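Local coordinates for regulatory protein of LacI family (Chloroflexus aggregans, PDB 3BBL), which probably acts as a LacI-family transcriptional regulator, its periplasmic-binding-protein-like core sensing a small effector and so controlling DNA binding, at residues A[7-12]-A[69-74]; A[16-21]-A[194-199]; A[48-53]-A[75-80]; A[237-242]-A[270-275]. All blocks are in the same frame, centred on the assembly; numbering follows the deposited sequence.

Contact 1. Residues A[7-12]-A[69-74]. With EDO (1,2-ethanediol), chain B.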
loop_
_atom_site.group_PDB
_atom_site.type_symbol
_atom_site.label_atom_id
_atom_site.label_comp_id
_atom_site.label_asym_id
_atom_site.label_seq_id
_atom_site.Cartn_x
_atom_site.Cartn_y
_atom_site.Cartn_z
ATOM N N ILE A 7 22.464 -3.812 5.000
ATOM C CA ILE A 7 21.687 -3.457 6.182
ATOM C C ILE A 7 20.458 -4.350 6.245
ATOM O O ILE A 7 19.662 -4.399 5.308
ATOM C CB ILE A 7 21.254 -1.972 6.121
ATOM C CG1 ILE A 7 22.498 -1.080 6.111
ATOM C CG2 ILE A 7 20.355 -1.628 7.305
ATOM C CD1 ILE A 7 22.260 0.316 5.584
ATOM N N GLY A 8 20.319 -5.072 7.348
ATOM C CA GLY A 8 19.183 -5.957 7.498
ATOM C C GLY A 8 17.925 -5.230 7.927
ATOM O O GLY A 8 17.966 -4.342 8.784
ATOM N N TYR A 9 16.805 -5.601 7.320
ATOM C CA TYR A 9 15.525 -4.995 7.652
ATOM C C TYR A 9 14.407 -6.027 7.601
ATOM O O TYR A 9 14.474 -6.996 6.851
ATOM C CB TYR A 9 15.197 -3.838 6.692
ATOM C CG TYR A 9 13.886 -3.150 7.016
ATOM C CD1 TYR A 9 13.678 -2.569 8.265
ATOM C CD2 TYR A 9 12.828 -3.141 6.102
ATOM C CE1 TYR A 9 12.458 -2.007 8.606
ATOM C CE2 TYR A 9 11.596 -2.580 6.434
ATOM C CZ TYR A 9 11.414 -2.018 7.692
ATOM O OH TYR A 9 10.184 -1.503 8.062
ATOM N N SER A 10 13.385 -5.816 8.417
ATOM C CA SER A 10 12.236 -6.706 8.452
ATOM C C SER A 10 11.020 -5.887 8.862
ATOM O O SER A 10 11.143 -4.889 9.566
ATOM C CB SER A 10 12.454 -7.849 9.452
ATOM O OG SER A 10 12.485 -7.367 10.778
ATOM N N TRP A 11 9.842 -6.306 8.420
ATOM C CA TRP A 11 8.629 -5.581 8.770
ATOM C C TRP A 11 7.528 -6.529 9.196
ATOM O O TRP A 11 7.454 -7.666 8.725
ATOM C CB TRP A 11 8.169 -4.708 7.595
ATOM C CG TRP A 11 7.931 -5.451 6.324
ATOM C CD1 TRP A 11 6.736 -5.917 5.853
ATOM C CD2 TRP A 11 8.909 -5.780 5.329
ATOM N NE1 TRP A 11 6.907 -6.505 4.618
ATOM C CE2 TRP A 11 8.227 -6.429 4.272
ATOM C CE3 TRP A 11 10.289 -5.574 5.222
ATOM C CZ2 TRP A 11 8.888 -6.886 3.128
ATOM C CZ3 TRP A 11 10.944 -6.028 4.082
ATOM C CH2 TRP A 11 10.242 -6.670 3.047
ATOM N N THR A 12 6.682 -6.054 10.102
ATOM C CA THR A 12 5.577 -6.850 10.606
ATOM C C THR A 12 4.572 -7.099 9.490
ATOM O O THR A 12 4.431 -6.300 8.570
ATOM C CB THR A 12 4.882 -6.147 11.783
ATOM O OG1 THR A 12 3.916 -7.030 12.357
ATOM C CG2 THR A 12 4.193 -4.885 11.317
ATOM N N VAL A 69 17.945 -2.112 10.839
ATOM C CA VAL A 69 17.003 -1.022 10.982
ATOM C C VAL A 69 15.796 -1.784 11.523
ATOM O O VAL A 69 15.460 -2.854 11.012
ATOM C CB VAL A 69 16.660 -0.365 9.645
ATOM C CG1 VAL A 69 15.486 0.596 9.832
ATOM C CG2 VAL A 69 17.866 0.407 9.127
ATOM N N LEU A 70 15.182 -1.266 12.581
ATOM C CA LEU A 70 14.028 -1.922 13.187
ATOM C C LEU A 70 12.797 -1.032 13.090
ATOM O O LEU A 70 12.903 0.184 13.207
ATOM C CB LEU A 70 14.299 -2.219 14.672
ATOM C CG LEU A 70 15.619 -2.859 15.113
ATOM C CD1 LEU A 70 15.708 -2.817 16.634
ATOM C CD2 LEU A 70 15.721 -4.290 14.605
ATOM N N SER A 71 11.633 -1.642 12.869
ATOM C CA SER A 71 10.369 -0.908 12.806
ATOM C C SER A 71 9.369 -1.645 13.698
ATOM O O SER A 71 9.651 -2.759 14.138
ATOM C CB SER A 71 9.858 -0.801 11.364
ATOM O OG SER A 71 9.671 -2.064 10.772
ATOM N N SER A 72 8.215 -1.032 13.966
ATOM C CA SER A 72 7.203 -1.624 14.849
ATOM C C SER A 72 7.807 -1.780 16.237
ATOM O O SER A 72 7.791 -2.865 16.819
ATOM C CB SER A 72 6.748 -3.001 14.356
ATOM O OG SER A 72 5.879 -2.896 13.249
ATOM N N ILE A 73 8.344 -0.691 16.765
ATOM C CA ILE A 73 8.973 -0.728 18.075
ATOM C C ILE A 73 7.979 -0.636 19.219
ATOM O O ILE A 73 7.231 0.328 19.323
ATOM C CB ILE A 73 9.982 0.426 18.249
ATOM C CG1 ILE A 73 10.856 0.562 16.996
ATOM C CG2 ILE A 73 10.828 0.180 19.492
ATOM C CD1 ILE A 73 11.716 -0.651 16.699
ATOM N N ASN A 74 7.983 -1.644 20.082
ATOM C CA ASN A 74 7.106 -1.659 21.249
ATOM C C ASN A 74 7.911 -1.256 22.475
ATOM O O ASN A 74 9.113 -1.041 22.383
ATOM C CB ASN A 74 6.518 -3.053 21.470
ATOM C CG ASN A 74 5.457 -3.403 20.451
ATOM O OD1 ASN A 74 4.543 -2.610 20.194
ATOM N ND2 ASN A 74 5.561 -4.593 19.868
HETATM C C1 EDO B . 8.709 -10.762 5.768
HETATM O O1 EDO B . 8.345 -11.165 7.082
HETATM C C2 EDO B . 9.342 -9.363 5.803
HETATM O O2 EDO B . 9.829 -9.042 7.114
HETATM O O HOH W 1 11.698 -4.379 12.095
HETATM O O HOH W 2 14.326 -5.436 11.406
HETATM O O HOH W 3 7.321 -3.156 10.672
#
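Ser-71 OG is gripped by two polar partners, Tyr-9 OH at 2.8 Å and water 3, whose oxygen is 2.6 Å from Ser-71 OG. Tyr-9 CG stands anti to the backbone N (chi1 -179°), and the ring beyond it runs beside strand 67-70, with Val-69 O at its edge, near the plane, 3.3 Å from Tyr-9 CD1. Water 3 also accepts from Thr-12 N and meets Ser-72 OG, so one solvent molecule ties the two segments together where they have moved apart. Two more waters work the same way: water 1 donates to Ser-10 O and accepts from Ser-71 N, while water 2 joins Ser-10 OG to Val-69 O. Nearer the start of the two segments the link is direct, Val-69 N donating a hydrogen bond to Gly-8 O at 3.0 Å, and Ile-7 CG2 packs on Val-69 CG2 at 3.7 Å. Helix 243-258 covers that apolar end, whereas Trp-11 carries a 1,2-ethanediol carbon over its ring centre and hydrogen-bonds through NE1 to Ser-28 of the second subunit. Two neighbouring parallel strands thus splay at their C-terminal ends, the usual place for ligand sites in this fold, and there water and hydroxyls replace direct backbone pairing.

Contact 2. Residues A[16-21]-A[194-199]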
loop_
_atom_site.group_PDB
_atom_site.type_symbol
_atom_site.label_atom_id
_atom_site.label_comp_id
_atom_site.label_asym_id
_atom_site.label_seq_id
_atom_site.Cartn_x
_atom_site.Cartn_y
_atom_site.Cartn_z
ATOM N N PRO A 16 -4.699 -7.929 6.935
ATOM C CA PRO A 16 -5.516 -7.814 5.727
ATOM C C PRO A 16 -6.701 -6.920 6.113
ATOM O O PRO A 16 -7.537 -7.308 6.939
ATOM C CB PRO A 16 -5.921 -9.259 5.451
ATOM C CG PRO A 16 -6.041 -9.836 6.838
ATOM C CD PRO A 16 -4.823 -9.266 7.545
ATOM N N GLY A 17 -6.750 -5.715 5.550
ATOM C CA GLY A 17 -7.830 -4.803 5.876
ATOM C C GLY A 17 -7.337 -3.420 6.251
ATOM O O GLY A 17 -8.136 -2.538 6.565
ATOM N N GLN A 18 -6.019 -3.226 6.218
ATOM C CA GLN A 18 -5.443 -1.927 6.556
ATOM C C GLN A 18 -5.228 -1.091 5.289
ATOM O O GLN A 18 -4.577 -1.528 4.339
ATOM C CB GLN A 18 -4.121 -2.102 7.306
ATOM C CG GLN A 18 -3.820 -0.963 8.272
ATOM C CD GLN A 18 -4.783 -0.924 9.452
ATOM O OE1 GLN A 18 -4.772 0.021 10.236
ATOM N NE2 GLN A 18 -5.613 -1.959 9.584
ATOM N N VAL A 19 -5.787 0.117 5.304
ATOM C CA VAL A 19 -5.731 1.051 4.183
ATOM C C VAL A 19 -4.327 1.610 3.877
ATOM O O VAL A 19 -4.028 1.953 2.724
ATOM C CB VAL A 19 -6.716 2.229 4.434
ATOM C CG1 VAL A 19 -6.133 3.536 4.008
ATOM C CG2 VAL A 19 -7.945 2.008 3.664
ATOM N N ASN A 20 -3.470 1.713 4.891
ATOM C CA ASN A 20 -2.142 2.266 4.653
ATOM C C ASN A 20 -1.024 1.221 4.623
ATOM O O ASN A 20 -1.018 0.261 5.403
ATOM C CB ASN A 20 -1.845 3.344 5.700
ATOM C CG ASN A 20 -0.648 4.191 5.328
ATOM O OD1 ASN A 20 -0.303 4.305 4.142
ATOM N ND2 ASN A 20 -0.012 4.802 6.327
ATOM N N HIS A 21 -0.091 1.418 3.693
ATOM C CA HIS A 21 1.061 0.539 3.514
ATOM C C HIS A 21 2.285 1.410 3.251
ATOM O O HIS A 21 2.611 1.712 2.099
ATOM C CB HIS A 21 0.835 -0.406 2.332
ATOM C CG HIS A 21 -0.347 -1.308 2.500
ATOM N ND1 HIS A 21 -0.232 -2.680 2.563
ATOM C CD2 HIS A 21 -1.665 -1.034 2.638
ATOM C CE1 HIS A 21 -1.429 -3.213 2.733
ATOM N NE2 HIS A 21 -2.317 -2.236 2.783
ATOM N N THR A 194 -9.004 10.422 14.772
ATOM C CA THR A 194 -8.742 8.977 14.815
ATOM C C THR A 194 -7.237 8.697 14.741
ATOM O O THR A 194 -6.477 9.502 14.195
ATOM C CB THR A 194 -9.465 8.231 13.662
ATOM O OG1 THR A 194 -8.894 8.600 12.404
ATOM C CG2 THR A 194 -10.936 8.577 13.664
ATOM N N LEU A 195 -6.794 7.565 15.281
ATOM C CA LEU A 195 -5.363 7.268 15.254
ATOM C C LEU A 195 -4.798 6.689 13.968
ATOM O O LEU A 195 -3.590 6.497 13.863
ATOM C CB LEU A 195 -4.960 6.406 16.449
ATOM C CG LEU A 195 -5.097 7.149 17.788
ATOM C CD1 LEU A 195 -4.162 6.517 18.823
ATOM C CD2 LEU A 195 -4.767 8.621 17.618
ATOM N N ASN A 196 -5.668 6.394 13.005
ATOM C CA ASN A 196 -5.247 5.939 11.682
ATOM C C ASN A 196 -6.415 6.162 10.732
ATOM O O ASN A 196 -7.542 6.347 11.178
ATOM C CB ASN A 196 -4.723 4.485 11.683
ATOM C CG ASN A 196 -5.808 3.436 11.728
ATOM O OD1 ASN A 196 -5.506 2.246 11.815
ATOM N ND2 ASN A 196 -7.058 3.847 11.669
ATOM N N ASP A 197 -6.148 6.195 9.432
ATOM C CA ASP A 197 -7.203 6.449 8.465
ATOM C C ASP A 197 -8.231 5.341 8.364
ATOM O O ASP A 197 -9.398 5.597 8.049
ATOM C CB ASP A 197 -6.612 6.737 7.088
ATOM C CG ASP A 197 -5.801 8.016 7.056
ATOM O OD1 ASP A 197 -5.988 8.879 7.933
ATOM O OD2 ASP A 197 -4.988 8.169 6.137
ATOM N N THR A 198 -7.819 4.111 8.632
ATOM C CA THR A 198 -8.769 3.003 8.575
ATOM C C THR A 198 -9.916 3.274 9.550
ATOM O O THR A 198 -11.082 3.071 9.217
ATOM C CB THR A 198 -8.102 1.676 8.945
ATOM O OG1 THR A 198 -6.888 1.543 8.202
ATOM C CG2 THR A 198 -9.010 0.515 8.609
HETATM N N MSE A 199 -9.570 3.732 10.753
HETATM C CA MSE A 199 -10.560 4.056 11.769
HETATM C C MSE A 199 -11.443 5.200 11.284
HETATM O O MSE A 199 -12.665 5.147 11.409
HETATM C CB MSE A 199 -9.880 4.445 13.083
HETATM C CG MSE A 199 -9.135 3.306 13.718
HETATM SE SE MSE A 199 -8.373 3.996 15.374
HETATM C CE MSE A 199 -9.508 3.081 16.644
#
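The N-terminal turn of helix 197-209, with Asn-196 at its N-cap position, meets the loop between strand 6-9 and helix 23-36 in this periplasmic-binding-protein-like fold. Thr-198, in the first turn, does most of the touching. Its OG1 lies anti to the carbonyl carbon (chi1 -49°) and receives Val-19 N in a weak hydrogen bond of 3.4 Å, fairly straight at 163°. The methyl branch, Thr-198 CG2, rests 3.8 Å from Gly-17 O, a carbonyl that also takes a hydrogen bond from Tyr-231 of the second subunit. Gln-18 crosses Thr-198 at about a right angle and comes tip to tip with Asn-196, the two amide planes 59° apart. An alanine in place of Gln-18 would probably leave the Asn-196 amide without this facing partner and open a gap beside Thr-198 OG1. Asp-197, next along, sends its carboxylate elsewhere, to Ala-226 N and Ser-238 OG. The loop sits between this helix start and the neighbouring subunit, where Met-228 of the second subunit packs on Val-19. On the helix side, Val-19 CB lies 3.8 Å from Thr-198 OG1.

Contact 3. Residues A[48-53]-A[75-80]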
loop_
_atom_site.group_PDB
_atom_site.type_symbol
_atom_site.label_atom_id
_atom_site.label_comp_id
_atom_site.label_asym_id
_atom_site.label_seq_id
_atom_site.Cartn_x
_atom_site.Cartn_y
_atom_site.Cartn_z
ATOM N N GLU A 48 6.816 -12.488 14.172
ATOM C CA GLU A 48 5.711 -11.819 14.849
ATOM C C GLU A 48 5.902 -11.839 16.358
ATOM O O GLU A 48 5.445 -10.934 17.062
ATOM C CB GLU A 48 4.370 -12.440 14.452
ATOM C CG GLU A 48 3.979 -12.184 12.988
ATOM C CD GLU A 48 4.213 -10.733 12.541
ATOM O OE1 GLU A 48 3.955 -9.803 13.338
ATOM O OE2 GLU A 48 4.647 -10.523 11.383
ATOM N N ASP A 49 6.574 -12.873 16.856
ATOM C CA ASP A 49 6.880 -12.949 18.275
ATOM C C ASP A 49 8.234 -12.259 18.377
ATOM O O ASP A 49 9.271 -12.890 18.206
ATOM C CB ASP A 49 6.984 -14.401 18.738
ATOM C CG ASP A 49 7.566 -14.522 20.140
ATOM O OD1 ASP A 49 7.283 -13.645 20.984
ATOM O OD2 ASP A 49 8.303 -15.497 20.403
ATOM N N ARG A 50 8.219 -10.957 18.636
ATOM C CA ARG A 50 9.448 -10.173 18.717
ATOM C C ARG A 50 10.502 -10.720 19.671
ATOM O O ARG A 50 11.680 -10.380 19.555
ATOM C CB ARG A 50 9.121 -8.722 19.084
ATOM C CG ARG A 50 8.385 -7.958 17.998
ATOM C CD ARG A 50 8.036 -6.549 18.454
ATOM N NE ARG A 50 7.337 -5.789 17.419
ATOM C CZ ARG A 50 6.181 -6.155 16.870
ATOM N NH1 ARG A 50 5.579 -7.276 17.249
ATOM N NH2 ARG A 50 5.625 -5.401 15.933
ATOM N N SER A 51 10.088 -11.566 20.609
ATOM C CA SER A 51 11.028 -12.141 21.564
ATOM C C SER A 51 11.995 -13.092 20.860
ATOM O O SER A 51 13.158 -13.204 21.248
ATOM C CB SER A 51 10.280 -12.881 22.677
ATOM O OG SER A 51 9.609 -14.018 22.175
ATOM N N GLN A 52 11.514 -13.776 19.824
ATOM C CA GLN A 52 12.359 -14.696 19.071
ATOM C C GLN A 52 13.352 -13.918 18.207
ATOM O O GLN A 52 13.034 -13.483 17.101
ATOM C CB GLN A 52 11.493 -15.613 18.209
ATOM C CG GLN A 52 10.713 -16.630 19.024
ATOM C CD GLN A 52 9.760 -17.454 18.177
ATOM O OE1 GLN A 52 8.761 -16.942 17.666
ATOM N NE2 GLN A 52 10.069 -18.738 18.019
ATOM N N ILE A 53 14.562 -13.758 18.733
ATOM C CA ILE A 53 15.628 -13.018 18.067
ATOM C C ILE A 53 16.658 -13.902 17.369
ATOM O O ILE A 53 17.735 -13.433 16.995
ATOM C CB ILE A 53 16.371 -12.140 19.083
ATOM C CG1 ILE A 53 16.827 -13.012 20.259
ATOM C CG2 ILE A 53 15.472 -10.995 19.542
ATOM C CD1 ILE A 53 17.423 -12.240 21.412
ATOM N N TYR A 75 7.249 -1.132 23.619
ATOM C CA TYR A 75 7.956 -0.786 24.850
ATOM C C TYR A 75 8.835 -1.984 25.195
ATOM O O TYR A 75 8.441 -3.129 24.960
ATOM C CB TYR A 75 6.974 -0.537 26.002
ATOM C CG TYR A 75 6.178 0.743 25.909
ATOM C CD1 TYR A 75 4.797 0.714 25.721
ATOM C CD2 TYR A 75 6.797 1.982 26.052
ATOM C CE1 TYR A 75 4.050 1.888 25.683
ATOM C CE2 TYR A 75 6.062 3.164 26.017
ATOM C CZ TYR A 75 4.687 3.107 25.835
ATOM O OH TYR A 75 3.952 4.268 25.821
ATOM N N ASN A 76 10.013 -1.721 25.757
ATOM C CA ASN A 76 10.945 -2.791 26.121
ATOM C C ASN A 76 11.012 -3.790 24.968
ATOM O O ASN A 76 10.737 -4.979 25.147
ATOM C CB ASN A 76 10.477 -3.529 27.385
ATOM C CG ASN A 76 10.164 -2.593 28.534
ATOM O OD1 ASN A 76 10.930 -1.676 28.835
ATOM N ND2 ASN A 76 9.033 -2.832 29.195
ATOM N N ASP A 77 11.360 -3.303 23.783
ATOM C CA ASP A 77 11.437 -4.170 22.622
ATOM C C ASP A 77 12.597 -5.154 22.780
ATOM O O ASP A 77 13.755 -4.752 22.921
ATOM C CB ASP A 77 11.631 -3.339 21.352
ATOM C CG ASP A 77 11.192 -4.081 20.101
ATOM O OD1 ASP A 77 10.027 -3.908 19.678
ATOM O OD2 ASP A 77 12.009 -4.849 19.547
ATOM N N PRO A 78 12.297 -6.462 22.763
ATOM C CA PRO A 78 13.349 -7.473 22.906
ATOM C C PRO A 78 14.468 -7.361 21.856
ATOM O O PRO A 78 15.637 -7.610 22.152
ATOM C CB PRO A 78 12.575 -8.794 22.827
ATOM C CG PRO A 78 11.375 -8.448 21.996
ATOM C CD PRO A 78 10.985 -7.094 22.531
ATOM N N ARG A 79 14.112 -6.977 20.635
ATOM C CA ARG A 79 15.104 -6.830 19.575
ATOM C C ARG A 79 16.096 -5.717 19.917
ATOM O O ARG A 79 17.294 -5.845 19.669
ATOM C CB ARG A 79 14.419 -6.510 18.243
ATOM C CG ARG A 79 13.493 -7.600 17.714
ATOM C CD ARG A 79 12.667 -7.074 16.554
ATOM N NE ARG A 79 11.884 -5.904 16.956
ATOM C CZ ARG A 79 11.222 -5.114 16.114
ATOM N NH1 ARG A 79 11.244 -5.366 14.810
ATOM N NH2 ARG A 79 10.548 -4.069 16.573
ATOM N N VAL A 80 15.592 -4.628 20.485
ATOM C CA VAL A 80 16.437 -3.497 20.860
ATOM C C VAL A 80 17.346 -3.877 22.024
ATOM O O VAL A 80 18.519 -3.498 22.068
ATOM C CB VAL A 80 15.577 -2.280 21.271
ATOM C CG1 VAL A 80 16.468 -1.146 21.775
ATOM C CG2 VAL A 80 14.740 -1.819 20.084
#
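Arg-50 and Pro-78 carry most of the touching surface, Pro-78 CG lying 3.7 Å from Arg-50 CB and also against the arginine's carbonyl. From there the Arg-50 side chain runs extended from CG to NE and crosses the Asp-77 side chain at about a right angle. Its CD comes 3.5 Å from Asp-77 OD1, and the salt bridge from Arg-50 NE to the same OD1 is long, 4.0 Å; the stronger partner of that NE is Ser-72 O. Arg-79 holds the carboxylate much more firmly, gripping it side-on with two nitrogens: Arg-79 NE meets the syn lone pair of Asp-77 OD2 at 2.8 Å, while Arg-79 NH2 reaches OD1 at 3.2 Å from above the carboxylate plane. The two guanidinium planes stand 79° apart, with Arg-50 NE over a face of Arg-79, 3.7 Å from Arg-79 NH2, and the shared aspartate would be expected to ease the repulsion. Farther out, Ile-53 CG2 packs beside Arg-79 CA at 4.2 Å. Asn-74 N and Ser-71 O steady Asp-77 OD1 and Arg-79 NH2 in turn. Asp-77 is the N-cap of helix 78-85, weakly accepting Arg-79 N through OD2, and the whole is a helix cap built into a salt-bridge network.

Contact 4. Residues A[237-242]-A[270-275]. With EDO (1,2-ethanediol), chain C.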
loop_
_atom_site.group_PDB
_atom_site.type_symbol
_atom_site.label_atom_id
_atom_site.label_comp_id
_atom_site.label_asym_id
_atom_site.label_seq_id
_atom_site.Cartn_x
_atom_site.Cartn_y
_atom_site.Cartn_z
ATOM N N SER A 237 -9.313 14.673 5.692
ATOM C CA SER A 237 -8.182 15.423 6.217
ATOM C C SER A 237 -7.434 14.427 7.099
ATOM O O SER A 237 -8.056 13.606 7.791
ATOM C CB SER A 237 -8.660 16.609 7.043
ATOM O OG SER A 237 -8.987 17.689 6.197
ATOM N N SER A 238 -6.107 14.489 7.072
ATOM C CA SER A 238 -5.312 13.539 7.836
ATOM C C SER A 238 -3.921 14.054 8.141
ATOM O O SER A 238 -3.461 15.012 7.529
ATOM C CB SER A 238 -5.194 12.238 7.041
ATOM O OG SER A 238 -4.600 11.211 7.804
ATOM N N VAL A 239 -3.259 13.407 9.094
ATOM C CA VAL A 239 -1.899 13.772 9.468
ATOM C C VAL A 239 -0.926 12.937 8.637
ATOM O O VAL A 239 -0.940 11.708 8.696
ATOM C CB VAL A 239 -1.622 13.500 10.956
ATOM C CG1 VAL A 239 -0.196 13.912 11.290
ATOM C CG2 VAL A 239 -2.612 14.257 11.822
ATOM N N ARG A 240 -0.090 13.613 7.855
ATOM C CA ARG A 240 0.899 12.936 7.020
ATOM C C ARG A 240 2.248 12.880 7.723
ATOM O O ARG A 240 2.690 13.862 8.325
ATOM C CB ARG A 240 1.063 13.662 5.692
ATOM C CG ARG A 240 2.070 13.020 4.761
ATOM C CD ARG A 240 2.247 13.864 3.524
ATOM N NE ARG A 240 1.003 13.958 2.772
ATOM C CZ ARG A 240 0.750 14.887 1.857
ATOM N NH1 ARG A 240 1.653 15.816 1.577
ATOM N NH2 ARG A 240 -0.405 14.885 1.220
ATOM N N GLN A 241 2.884 11.715 7.650
ATOM C CA GLN A 241 4.197 11.516 8.254
ATOM C C GLN A 241 5.221 11.425 7.125
ATOM O O GLN A 241 4.938 10.865 6.069
ATOM C CB GLN A 241 4.222 10.225 9.081
ATOM C CG GLN A 241 3.252 10.199 10.246
ATOM C CD GLN A 241 3.507 9.037 11.186
ATOM O OE1 GLN A 241 3.541 7.884 10.770
ATOM N NE2 GLN A 241 3.689 9.339 12.465
ATOM N N PRO A 242 6.419 11.993 7.329
ATOM C CA PRO A 242 7.465 11.956 6.299
ATOM C C PRO A 242 8.212 10.615 6.334
ATOM O O PRO A 242 9.354 10.529 6.786
ATOM C CB PRO A 242 8.334 13.140 6.680
ATOM C CG PRO A 242 8.302 13.076 8.180
ATOM C CD PRO A 242 6.849 12.790 8.493
ATOM N N LEU A 270 11.436 13.687 13.553
ATOM C CA LEU A 270 10.853 14.400 12.428
ATOM C C LEU A 270 9.423 14.842 12.738
ATOM O O LEU A 270 8.696 14.170 13.466
ATOM C CB LEU A 270 10.855 13.503 11.190
ATOM C CG LEU A 270 12.215 12.933 10.782
ATOM C CD1 LEU A 270 12.047 12.040 9.569
ATOM C CD2 LEU A 270 13.178 14.063 10.474
ATOM N N GLN A 271 9.022 15.973 12.170
ATOM C CA GLN A 271 7.688 16.503 12.384
ATOM C C GLN A 271 6.707 16.115 11.280
ATOM O O GLN A 271 7.052 16.110 10.098
ATOM C CB GLN A 271 7.738 18.031 12.483
ATOM C CG GLN A 271 8.506 18.556 13.676
ATOM C CD GLN A 271 8.003 17.980 14.985
ATOM O OE1 GLN A 271 8.734 17.284 15.691
ATOM N NE2 GLN A 271 6.747 18.262 15.315
ATOM N N PRO A 272 5.467 15.759 11.660
ATOM C CA PRO A 272 4.472 15.390 10.649
ATOM C C PRO A 272 3.783 16.667 10.154
ATOM O O PRO A 272 4.026 17.753 10.676
ATOM C CB PRO A 272 3.527 14.479 11.420
ATOM C CG PRO A 272 3.523 15.109 12.781
ATOM C CD PRO A 272 4.997 15.408 13.013
ATOM N N SER A 273 2.930 16.534 9.145
ATOM C CA SER A 273 2.212 17.678 8.602
ATOM C C SER A 273 0.723 17.400 8.594
ATOM O O SER A 273 0.297 16.297 8.275
ATOM C CB SER A 273 2.653 17.965 7.169
ATOM O OG SER A 273 3.949 18.521 7.139
ATOM N N LEU A 274 -0.070 18.405 8.946
ATOM C CA LEU A 274 -1.515 18.251 8.942
ATOM C C LEU A 274 -1.983 18.561 7.530
ATOM O O LEU A 274 -1.611 19.579 6.969
ATOM C CB LEU A 274 -2.162 19.219 9.937
ATOM C CG LEU A 274 -3.695 19.244 9.954
ATOM C CD1 LEU A 274 -4.239 17.875 10.329
ATOM C CD2 LEU A 274 -4.180 20.300 10.939
ATOM N N ILE A 275 -2.776 17.668 6.949
ATOM C CA ILE A 275 -3.287 17.879 5.599
ATOM C C ILE A 275 -4.786 18.135 5.655
ATOM O O ILE A 275 -5.572 17.219 5.892
ATOM C CB ILE A 275 -3.043 16.654 4.700
ATOM C CG1 ILE A 275 -1.583 16.200 4.811
ATOM C CG2 ILE A 275 -3.371 17.002 3.264
ATOM C CD1 ILE A 275 -0.575 17.276 4.475
HETATM C C1 EDO C . -14.196 16.024 7.256
HETATM O O1 EDO C . -14.006 16.736 8.486
HETATM C C2 EDO C . -12.917 16.048 6.407
HETATM O O2 EDO C . -12.075 14.951 6.748
#
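Strands 237-240 and 273-275 run antiparallel, 161° between their directions, with Ser-238 facing Ile-275 and Arg-240 facing Ser-273 as hydrogen-bonded pairs and Val-239 facing Leu-274 as the non-hydrogen-bonded pair between them. Four backbone bonds hold them, among them Ile-275 N to Ser-238 O at 2.8 Å and Arg-240 N to Ser-273 O at 2.7 Å. On the face of Arg-240 and Ile-275 the isoleucine CD1 sits over the centre of the guanidinium, 3.8 Å from Arg-240 CZ, while its CG1 packs on Arg-240 CB. Arg-240 NE forms a salt bridge with Asp-225. An alanine at Ile-275 would probably uncover that guanidinium face, leaving the end of the arginine held mainly by Asp-225 and freer to shift. On the other face Val-239 CG1 lies alongside Pro-272, 3.8 Å from Pro-272 CB, and Val-239 CG2 comes 4.2 Å from Leu-274 CD1; helix 109-123 covers the leucine. Past the strand, Pro-242 CG meets Leu-270 CB at 4.0 Å, both also touching Ile-107 of strand 104-107. Ser-237 N donates to 1,2-ethanediol O2. Beyond the pair, residues 241-242 and 270-272 run toward the other half, consistent with two of the crossover linkers between the subdomains of periplasmic-binding-protein-like folds.

Contacts 1 and 2 are buried; contacts 3 and 4 are partly so, contact 3 being farthest from the chain centre, about 19 Å from its own centre. Contacts 1 and 4 reach the same sheet, yet the first is a parallel pair bridged by waters and hydroxyls while the second is antiparallel and bonded directly through its backbone. Contacts 2 and 3 each set a loop against a helix start: a threonine hydroxyl and amides in one, a charged network in the other. Neighbours interlock. Contact 3 touches contact 1, for example where Glu-48 bonds Thr-12, and contact 2 joins contact 4 through Asp-197 and Ser-238. The second subunit reaches only contacts 1 and 2.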